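Local coordinates for protein cleavage stimulation factor 77 (Encephalitozoon cuniculi, PDB 2UY1) that probably binds mRNA as a nuclear relative of the Suppressor of forked proteins, which act in 3'-end processing of pre-mRNAs, at residues 78-83 with 194-199; 320-325 with 347-352; 408-413 with 417-422. One frame throughout, in Å; residues are numbered along the deposited sequence.

Interaction 1 of 3, residues 78-83 with 194-199; sequences FENYWD and HESRMH
Arg197 and Asn80 carry the polar part of this contact. Arg197 NH1 gives a hydrogen bond to the backbone Asn80 O at 2.8 Å, bent at the hydrogen (133°) yet on a lone pair in the carbonyl plane. The same nitrogen sends a weak but straighter bond to Asn80 OD1 at 3.3 Å, so one amino group spans main chain and side chain of a single residue. One water completes the grip: it takes a bond from Arg197 NH2 at 2.7 Å and donates one to Asn80 O at 3.0 Å. Arg197 NE also forms a salt bridge with Glu182 of helix 173-184; together these partners fix the rotation of the guanidinium.

Besides the bonds there are van der Waals contacts. With Arg197 CG anti to the backbone N (chi1 -179°) and the chain extended to NE, Arg197 CB, CG and CD pass the amide oxygen, Arg197 CB 3.6 Å from Asn80 OD1. The amide and guanidinium planes stand 55° apart.

Asn80 is the third residue of a type I turn from Phe78 to Tyr81, and its own carbonyl meets Arg197 of helix 193-208. This is a helix-borne arginine tying down an interhelical turn within the all-helical, TPR-related repeat fold of the Suf family.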
loop_
_atom_site.group_PDB
_atom_site.type_symbol
_atom_site.label_atom_id
_atom_site.label_comp_id
_atom_site.label_asym_id
_atom_site.label_seq_id
_atom_site.Cartn_x
_atom_site.Cartn_y
_atom_site.Cartn_z
ATOM N N PHE B 78 23.800 -12.330 44.077
ATOM C CA PHE B 78 23.538 -10.963 43.697
ATOM C C PHE B 78 24.752 -10.029 43.606
ATOM O O PHE B 78 24.580 -8.815 43.672
ATOM C CB PHE B 78 22.461 -10.361 44.604
ATOM C CG PHE B 78 21.133 -11.093 44.543
ATOM C CD1 PHE B 78 20.156 -10.733 43.595
ATOM C CD2 PHE B 78 20.864 -12.141 45.407
ATOM C CE1 PHE B 78 18.937 -11.389 43.527
ATOM C CE2 PHE B 78 19.646 -12.789 45.350
ATOM C CZ PHE B 78 18.683 -12.415 44.376
ATOM N N GLU B 79 25.964 -10.564 43.454
ATOM C CA GLU B 79 27.183 -9.716 43.407
ATOM C C GLU B 79 27.247 -8.801 42.160
ATOM O O GLU B 79 27.890 -7.749 42.175
ATOM C CB GLU B 79 28.479 -10.552 43.505
ATOM C CG GLU B 79 28.743 -11.500 42.293
ATOM C CD GLU B 79 29.966 -12.360 42.469
ATOM O OE1 GLU B 79 29.968 -13.532 41.998
ATOM O OE2 GLU B 79 30.937 -11.871 43.093
ATOM N N ASN B 80 26.599 -9.221 41.080
ATOM C CA ASN B 80 26.653 -8.468 39.817
ATOM C C ASN B 80 25.504 -7.470 39.704
ATOM O O ASN B 80 25.422 -6.744 38.709
ATOM C CB ASN B 80 26.617 -9.449 38.636
ATOM C CG ASN B 80 27.968 -10.032 38.320
ATOM O OD1 ASN B 80 28.833 -9.336 37.795
ATOM N ND2 ASN B 80 28.153 -11.319 38.596
ATOM N N TYR B 81 24.631 -7.455 40.726
ATOM C CA TYR B 81 23.379 -6.682 40.742
ATOM C C TYR B 81 23.544 -5.206 41.014
ATOM O O TYR B 81 24.253 -4.808 41.955
ATOM C CB TYR B 81 22.434 -7.280 41.779
ATOM C CG TYR B 81 21.022 -6.738 41.858
ATOM C CD1 TYR B 81 20.284 -6.386 40.719
ATOM C CD2 TYR B 81 20.395 -6.654 43.093
ATOM C CE1 TYR B 81 18.977 -5.911 40.832
ATOM C CE2 TYR B 81 19.117 -6.209 43.205
ATOM C CZ TYR B 81 18.408 -5.844 42.084
ATOM O OH TYR B 81 17.125 -5.425 42.289
ATOM N N TRP B 82 22.853 -4.405 40.204
ATOM C CA TRP B 82 22.872 -2.945 40.259
ATOM C C TRP B 82 22.143 -2.384 41.463
ATOM O O TRP B 82 22.071 -1.195 41.617
ATOM C CB TRP B 82 22.238 -2.335 38.988
ATOM C CG TRP B 82 21.052 -3.180 38.453
ATOM C CD1 TRP B 82 19.724 -3.006 38.719
ATOM C CD2 TRP B 82 21.148 -4.356 37.616
ATOM N NE1 TRP B 82 18.978 -3.981 38.075
ATOM C CE2 TRP B 82 19.824 -4.827 37.403
ATOM C CE3 TRP B 82 22.225 -5.052 37.025
ATOM C CZ2 TRP B 82 19.549 -5.965 36.624
ATOM C CZ3 TRP B 82 21.951 -6.174 36.259
ATOM C CH2 TRP B 82 20.614 -6.622 36.060
ATOM N N ASP B 83 21.576 -3.224 42.306
ATOM C CA ASP B 83 20.994 -2.708 43.531
ATOM C C ASP B 83 21.515 -3.454 44.758
ATOM O O ASP B 83 20.805 -3.602 45.747
ATOM C CB ASP B 83 19.473 -2.784 43.455
ATOM C CG ASP B 83 18.787 -1.626 44.150
ATOM O OD1 ASP B 83 19.410 -0.549 44.336
ATOM O OD2 ASP B 83 17.598 -1.792 44.478
ATOM N N HIS B 194 32.704 -12.848 32.725
ATOM C CA HIS B 194 31.695 -12.187 31.885
ATOM C C HIS B 194 30.470 -13.083 31.768
ATOM O O HIS B 194 29.372 -12.641 32.022
ATOM C CB HIS B 194 32.240 -11.814 30.492
ATOM C CG HIS B 194 31.237 -11.097 29.620
ATOM N ND1 HIS B 194 30.688 -11.664 28.487
ATOM C CD2 HIS B 194 30.665 -9.878 29.739
ATOM C CE1 HIS B 194 29.841 -10.816 27.935
ATOM N NE2 HIS B 194 29.798 -9.731 28.682
ATOM N N GLU B 195 30.687 -14.335 31.388
ATOM C CA GLU B 195 29.665 -15.373 31.455
ATOM C C GLU B 195 28.848 -15.357 32.774
ATOM O O GLU B 195 27.623 -15.434 32.749
ATOM C CB GLU B 195 30.327 -16.743 31.244
ATOM C CG GLU B 195 29.355 -17.914 31.352
ATOM C CD GLU B 195 29.970 -19.299 31.140
ATOM O OE1 GLU B 195 31.070 -19.411 30.533
ATOM O OE2 GLU B 195 29.300 -20.286 31.569
ATOM N N SER B 196 29.544 -15.247 33.913
ATOM C CA SER B 196 28.942 -15.229 35.233
ATOM C C SER B 196 28.018 -14.002 35.350
ATOM O O SER B 196 26.837 -14.081 35.758
ATOM C CB SER B 196 30.087 -15.215 36.266
ATOM O OG SER B 196 29.605 -15.267 37.594
ATOM N N ARG B 197 28.555 -12.861 34.935
ATOM C CA ARG B 197 27.769 -11.648 34.867
ATOM C C ARG B 197 26.515 -11.796 33.996
ATOM O O ARG B 197 25.464 -11.247 34.316
ATOM C CB ARG B 197 28.603 -10.462 34.380
ATOM C CG ARG B 197 27.772 -9.115 34.326
ATOM C CD ARG B 197 28.634 -7.852 34.498
ATOM N NE ARG B 197 27.836 -6.637 34.420
ATOM C CZ ARG B 197 27.228 -6.058 35.459
ATOM N NH1 ARG B 197 27.307 -6.605 36.688
ATOM N NH2 ARG B 197 26.518 -4.951 35.265
ATOM N N MET B 198 26.660 -12.493 32.881
ATOM C CA MET B 198 25.579 -12.624 31.880
ATOM C C MET B 198 24.479 -13.597 32.362
ATOM O O MET B 198 23.280 -13.414 32.072
ATOM C CB MET B 198 26.163 -13.116 30.536
ATOM C CG MET B 198 26.961 -12.050 29.717
ATOM S SD MET B 198 26.241 -10.395 29.753
ATOM C CE MET B 198 24.624 -10.683 28.994
ATOM N N HIS B 199 24.892 -14.637 33.083
ATOM C CA HIS B 199 23.938 -15.572 33.693
ATOM C C HIS B 199 23.040 -14.815 34.656
ATOM O O HIS B 199 21.829 -14.921 34.558
ATOM C CB HIS B 199 24.658 -16.710 34.403
ATOM C CG HIS B 199 25.261 -17.727 33.468
ATOM N ND1 HIS B 199 24.521 -18.412 32.531
ATOM C CD2 HIS B 199 26.520 -18.217 33.376
ATOM C CE1 HIS B 199 25.297 -19.265 31.886
ATOM N NE2 HIS B 199 26.519 -19.165 32.381
HETATM O O HOH W 1 25.374 -3.962 37.555
#

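Interaction 2 of 3, residues 320-325 with 347-352; sequences HVFIYC and LLKHPD
Phe322 of helix 319-333 reaches over to the C-terminal end of helix 337-349, an interhelical contact in the TPR-related helical repeat fold of the Suf family. With its CB bond toward that helix end and CG anti to the carbonyl carbon (chi1 -68°), the ring presents CE2 and CZ to His350 and Lys349. These two neighbours receive different corners of the ring.

Lys349 offers only its CG, 3.8 Å from Phe322 CZ. The lysine chain then bends at its second torsion (chi2 -80°) and carries the rest of the side chain away, so the phenyl meets aliphatic carbon and not the ammonium group.

His350 is the first residue to leave helical geometry, and its CB bond points toward 320-325. The two rings meet rim to rim, centroids 5.9 Å apart and planes at 69°, with neither lying over the face of the other. The imidazole has a polar anchor of its own, a hydrogen bond from NE2 to the backbone O of Val317, and Phe322 packs on Val317 as well. Phe322 CE2 sits near the imidazole plane at its edge, 3.9 Å from His350 CD2 and 3.8 Å from His350 NE2.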
loop_
_atom_site.group_PDB
_atom_site.type_symbol
_atom_site.label_atom_id
_atom_site.label_comp_id
_atom_site.label_asym_id
_atom_site.label_seq_id
_atom_site.Cartn_x
_atom_site.Cartn_y
_atom_site.Cartn_z
ATOM N N HIS B 320 -4.030 -21.238 3.795
ATOM C CA HIS B 320 -2.606 -20.911 3.911
ATOM C C HIS B 320 -1.662 -22.088 3.725
ATOM O O HIS B 320 -0.510 -21.897 3.372
ATOM C CB HIS B 320 -2.330 -20.351 5.314
ATOM C CG HIS B 320 -2.874 -18.979 5.531
ATOM N ND1 HIS B 320 -4.078 -18.553 5.980
ATOM C CD2 HIS B 320 -2.150 -17.845 5.237
ATOM C CE1 HIS B 320 -4.052 -17.180 5.973
ATOM N NE2 HIS B 320 -2.869 -16.777 5.539
ATOM N N VAL B 321 -2.117 -23.288 4.088
ATOM C CA VAL B 321 -1.237 -24.449 4.201
ATOM C C VAL B 321 -0.973 -24.918 2.792
ATOM O O VAL B 321 0.116 -25.312 2.479
ATOM C CB VAL B 321 -1.884 -25.603 5.119
ATOM C CG1 VAL B 321 -1.038 -26.934 5.104
ATOM C CG2 VAL B 321 -1.991 -25.117 6.513
ATOM N N PHE B 322 -1.971 -24.755 1.933
ATOM C CA PHE B 322 -1.833 -25.068 0.510
ATOM C C PHE B 322 -0.918 -24.082 -0.186
ATOM O O PHE B 322 -0.166 -24.480 -1.033
ATOM C CB PHE B 322 -3.193 -24.985 -0.194
ATOM C CG PHE B 322 -4.191 -26.060 0.215
ATOM C CD1 PHE B 322 -4.194 -27.295 -0.411
ATOM C CD2 PHE B 322 -5.132 -25.807 1.216
ATOM C CE1 PHE B 322 -5.130 -28.284 -0.057
ATOM C CE2 PHE B 322 -6.085 -26.783 1.578
ATOM C CZ PHE B 322 -6.091 -28.017 0.914
ATOM N N ILE B 323 -1.090 -22.780 0.082
ATOM C CA ILE B 323 -0.269 -21.713 -0.480
ATOM C C ILE B 323 1.175 -21.856 -0.007
ATOM O O ILE B 323 2.115 -21.707 -0.781
ATOM C CB ILE B 323 -0.784 -20.312 -0.039
ATOM C CG1 ILE B 323 -2.258 -20.069 -0.412
ATOM C CG2 ILE B 323 0.157 -19.176 -0.493
ATOM C CD1 ILE B 323 -2.814 -18.712 0.176
ATOM N N TYR B 324 1.363 -22.142 1.286
ATOM C CA TYR B 324 2.712 -22.426 1.767
ATOM C C TYR B 324 3.371 -23.613 1.059
ATOM O O TYR B 324 4.542 -23.536 0.676
ATOM C CB TYR B 324 2.660 -22.639 3.263
ATOM C CG TYR B 324 3.870 -23.303 3.799
ATOM C CD1 TYR B 324 5.028 -22.570 4.118
ATOM C CD2 TYR B 324 3.871 -24.689 3.977
ATOM C CE1 TYR B 324 6.131 -23.233 4.583
ATOM C CE2 TYR B 324 4.957 -25.352 4.439
ATOM C CZ TYR B 324 6.071 -24.642 4.757
ATOM O OH TYR B 324 7.144 -25.358 5.240
ATOM N N CYS B 325 2.649 -24.722 0.885
ATOM C CA CYS B 325 3.236 -25.925 0.208
ATOM C C CYS B 325 3.550 -25.683 -1.240
ATOM O O CYS B 325 4.475 -26.314 -1.790
ATOM C CB CYS B 325 2.305 -27.148 0.262
ATOM S SG CYS B 325 2.223 -27.861 1.934
ATOM N N LEU B 347 -8.026 -24.584 -3.825
ATOM C CA LEU B 347 -9.160 -23.801 -4.298
ATOM C C LEU B 347 -10.433 -24.640 -4.393
ATOM O O LEU B 347 -11.522 -24.121 -4.155
ATOM C CB LEU B 347 -8.805 -23.206 -5.656
ATOM C CG LEU B 347 -9.604 -22.118 -6.315
ATOM C CD1 LEU B 347 -9.853 -20.947 -5.308
ATOM C CD2 LEU B 347 -8.824 -21.698 -7.519
ATOM N N LEU B 348 -10.291 -25.916 -4.749
ATOM C CA LEU B 348 -11.376 -26.903 -4.589
ATOM C C LEU B 348 -11.874 -27.041 -3.136
ATOM O O LEU B 348 -13.081 -27.037 -2.893
ATOM C CB LEU B 348 -10.964 -28.270 -5.132
ATOM C CG LEU B 348 -10.537 -28.408 -6.596
ATOM C CD1 LEU B 348 -9.711 -29.661 -6.767
ATOM C CD2 LEU B 348 -11.718 -28.420 -7.551
ATOM N N LYS B 349 -10.958 -27.159 -2.172
ATOM C CA LYS B 349 -11.358 -27.156 -0.762
ATOM C C LYS B 349 -11.946 -25.840 -0.276
ATOM O O LYS B 349 -12.874 -25.856 0.537
ATOM C CB LYS B 349 -10.223 -27.569 0.171
ATOM C CG LYS B 349 -9.602 -28.935 -0.115
ATOM C CD LYS B 349 -10.388 -30.163 0.423
ATOM C CE LYS B 349 -9.678 -31.494 -0.048
ATOM N NZ LYS B 349 -10.089 -32.708 0.726
ATOM N N HIS B 350 -11.391 -24.706 -0.722
ATOM C CA HIS B 350 -11.796 -23.381 -0.197
ATOM C C HIS B 350 -12.215 -22.499 -1.370
ATOM O O HIS B 350 -11.481 -21.581 -1.746
ATOM C CB HIS B 350 -10.655 -22.750 0.637
ATOM C CG HIS B 350 -10.271 -23.581 1.824
ATOM N ND1 HIS B 350 -10.863 -23.732 3.031
ATOM C CD2 HIS B 350 -9.205 -24.453 1.806
ATOM C CE1 HIS B 350 -10.137 -24.676 3.724
ATOM N NE2 HIS B 350 -9.138 -25.088 2.965
ATOM N N PRO B 351 -13.424 -22.776 -1.931
ATOM C CA PRO B 351 -13.867 -22.219 -3.210
ATOM C C PRO B 351 -14.130 -20.725 -3.098
ATOM O O PRO B 351 -14.144 -20.042 -4.123
ATOM C CB PRO B 351 -15.197 -22.948 -3.495
ATOM C CG PRO B 351 -15.612 -23.576 -2.255
ATOM C CD PRO B 351 -14.477 -23.595 -1.289
ATOM N N ASP B 352 -14.357 -20.273 -1.859
ATOM C CA ASP B 352 -14.641 -18.898 -1.484
ATOM C C ASP B 352 -13.447 -18.188 -0.822
ATOM O O ASP B 352 -13.652 -17.206 -0.144
ATOM C CB ASP B 352 -15.820 -18.839 -0.477
ATOM C CG ASP B 352 -17.157 -19.310 -1.084
ATOM O OD1 ASP B 352 -17.428 -19.021 -2.285
ATOM O OD2 ASP B 352 -17.939 -19.970 -0.352
#

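Interaction 3 of 3, residues 408-413 with 417-422; sequences DQKMDA and DAILPP
Ile419 lies back against Ala413 and Lys410 just after helix 400-415 has ended in a Schellman motif. Asp417 makes that turn: it takes positive phi (52°) and reverses the chain, its CB bond directed away from the helix. The residues that follow fold back beside the last turns.

The main apolar meeting is between Ala413 and Ile419. Ala413 CB touches Ile419 CG1 at 4.0 Å, while Ala418, its CB bond toward the helix, stands with its methyl 4.4 Å from Ala413 CB, CB to CB. The small alanine side chain is thus touched by two consecutive residues of the returning chain.

One turn earlier, Lys410 extends beyond CG as a nearly straight chain and crosses Ile419 at an oblique angle. The first torsion of Ile419 (chi1 -63°) sets CG1 anti to the carbonyl carbon, and a roughly extended second torsion carries the terminal carbon onward, Ile419 CD1 meeting Lys410 CE at 4.1 Å. Only the methylene part of the lysine is used here. Its ammonium goes on to a salt bridge with Asp388 of helix 384-397 and a hydrogen bond to a polar side chain of another protein chain; that chain also packs on Ile419. The ammonium thus has partners in its own chain and in the other one.

The backbone fastens the turn: Ala418 N donates to Ala413 O at 2.8 Å, with the nitrogen nearly in line with the C=O bond (162°).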
loop_
_atom_site.group_PDB
_atom_site.type_symbol
_atom_site.label_atom_id
_atom_site.label_comp_id
_atom_site.label_asym_id
_atom_site.label_seq_id
_atom_site.Cartn_x
_atom_site.Cartn_y
_atom_site.Cartn_z
ATOM N N ASP B 408 -12.191 -1.821 -19.664
ATOM C CA ASP B 408 -13.676 -1.789 -19.781
ATOM C C ASP B 408 -14.239 -2.733 -18.748
ATOM O O ASP B 408 -15.192 -2.395 -17.999
ATOM C CB ASP B 408 -14.213 -2.318 -21.114
ATOM C CG ASP B 408 -14.028 -1.380 -22.270
ATOM O OD1 ASP B 408 -13.900 -0.169 -22.026
ATOM O OD2 ASP B 408 -14.001 -1.885 -23.437
ATOM N N GLN B 409 -13.721 -3.955 -18.760
ATOM C CA GLN B 409 -14.136 -5.007 -17.787
ATOM C C GLN B 409 -14.005 -4.669 -16.293
ATOM O O GLN B 409 -14.895 -4.963 -15.534
ATOM C CB GLN B 409 -13.437 -6.348 -18.075
ATOM C CG GLN B 409 -14.006 -7.190 -19.257
ATOM C CD GLN B 409 -12.946 -8.214 -19.767
ATOM O OE1 GLN B 409 -12.312 -8.861 -18.970
ATOM N NE2 GLN B 409 -12.758 -8.325 -21.089
ATOM N N LYS B 410 -12.879 -4.093 -15.867
ATOM C CA LYS B 410 -12.770 -3.588 -14.515
ATOM C C LYS B 410 -13.854 -2.504 -14.207
ATOM O O LYS B 410 -14.432 -2.533 -13.143
ATOM C CB LYS B 410 -11.320 -3.053 -14.211
ATOM C CG LYS B 410 -11.031 -3.020 -12.759
ATOM C CD LYS B 410 -9.956 -2.047 -12.310
ATOM C CE LYS B 410 -10.021 -2.067 -10.750
ATOM N NZ LYS B 410 -9.147 -1.051 -10.150
ATOM N N MET B 411 -14.071 -1.518 -15.097
ATOM C CA MET B 411 -15.103 -0.458 -14.836
ATOM C C MET B 411 -16.511 -1.013 -14.738
ATOM O O MET B 411 -17.306 -0.522 -13.888
ATOM C CB MET B 411 -15.063 0.685 -15.866
ATOM C CG MET B 411 -13.694 1.351 -16.033
ATOM S SD MET B 411 -13.112 2.086 -14.484
ATOM C CE MET B 411 -12.010 0.818 -13.861
ATOM N N ASP B 412 -16.817 -2.011 -15.582
ATOM C CA ASP B 412 -18.046 -2.806 -15.506
ATOM C C ASP B 412 -18.236 -3.515 -14.161
ATOM O O ASP B 412 -19.349 -3.528 -13.622
ATOM C CB ASP B 412 -18.126 -3.850 -16.625
ATOM C CG ASP B 412 -18.276 -3.201 -18.006
ATOM O OD1 ASP B 412 -18.668 -2.011 -18.037
ATOM O OD2 ASP B 412 -17.934 -3.850 -19.037
ATOM N N ALA B 413 -17.173 -4.117 -13.658
ATOM C CA ALA B 413 -17.190 -4.849 -12.407
ATOM C C ALA B 413 -17.400 -3.941 -11.193
ATOM O O ALA B 413 -18.086 -4.346 -10.267
ATOM C CB ALA B 413 -15.882 -5.682 -12.258
ATOM N N ASP B 417 -20.843 -3.818 -8.752
ATOM C CA ASP B 417 -20.427 -4.144 -7.382
ATOM C C ASP B 417 -19.955 -5.602 -7.271
ATOM O O ASP B 417 -20.160 -6.270 -6.258
ATOM C CB ASP B 417 -21.486 -3.695 -6.355
ATOM C CG ASP B 417 -21.045 -3.892 -4.892
ATOM O OD1 ASP B 417 -19.856 -3.668 -4.524
ATOM O OD2 ASP B 417 -21.921 -4.267 -4.088
ATOM N N ALA B 418 -19.263 -6.059 -8.328
ATOM C CA ALA B 418 -18.731 -7.409 -8.468
ATOM C C ALA B 418 -17.272 -7.599 -8.061
ATOM O O ALA B 418 -16.727 -8.688 -8.238
ATOM C CB ALA B 418 -18.890 -7.863 -9.945
ATOM N N ILE B 419 -16.583 -6.568 -7.593
ATOM C CA ILE B 419 -15.171 -6.802 -7.218
ATOM C C ILE B 419 -15.119 -7.430 -5.830
ATOM O O ILE B 419 -15.783 -6.993 -4.909
ATOM C CB ILE B 419 -14.334 -5.526 -7.253
ATOM C CG1 ILE B 419 -14.271 -4.964 -8.703
ATOM C CG2 ILE B 419 -12.972 -5.717 -6.518
ATOM C CD1 ILE B 419 -13.097 -4.096 -9.029
ATOM N N LEU B 420 -14.326 -8.472 -5.666
ATOM C CA LEU B 420 -14.226 -9.060 -4.334
ATOM C C LEU B 420 -13.618 -8.029 -3.378
ATOM O O LEU B 420 -12.748 -7.228 -3.766
ATOM C CB LEU B 420 -13.425 -10.338 -4.348
ATOM C CG LEU B 420 -13.962 -11.487 -5.168
ATOM C CD1 LEU B 420 -12.798 -12.495 -5.225
ATOM C CD2 LEU B 420 -15.229 -12.033 -4.493
ATOM N N PRO B 421 -14.090 -8.015 -2.125
ATOM C CA PRO B 421 -13.456 -7.247 -1.059
ATOM C C PRO B 421 -11.916 -7.439 -0.936
ATOM O O PRO B 421 -11.400 -8.564 -1.065
ATOM C CB PRO B 421 -14.177 -7.778 0.218
ATOM C CG PRO B 421 -15.485 -8.148 -0.255
ATOM C CD PRO B 421 -15.271 -8.750 -1.640
ATOM N N PRO B 422 -11.170 -6.342 -0.693
ATOM C CA PRO B 422 -9.707 -6.449 -0.576
ATOM C C PRO B 422 -9.200 -7.225 0.628
ATOM O O PRO B 422 -9.846 -7.246 1.710
ATOM C CB PRO B 422 -9.246 -4.990 -0.490
ATOM C CG PRO B 422 -10.483 -4.229 -0.045
ATOM C CD PRO B 422 -11.640 -4.944 -0.587
#

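Overall arrangement
All three contacts belong to the Suf-family part of the protein and follow one another along the chain. Interaction 1 is far from the others, its centre about 51 Å from that of interaction 2 and 63 Å from that of interaction 3, across the chain's centre. Interactions 2 and 3 share one side, centres about 23 Å apart, without touching. No two contacts use the same helix. Interactions 1 and 2 are partly buried, interaction 3 lies at the surface. Chemistry follows place: 78-83 with 194-199 relies on an arginine and a water, 320-325 with 347-352 on ring and methylene packing, and 408-413 with 417-422 on a local backbone cap whose neighbourhood reaches the second chain.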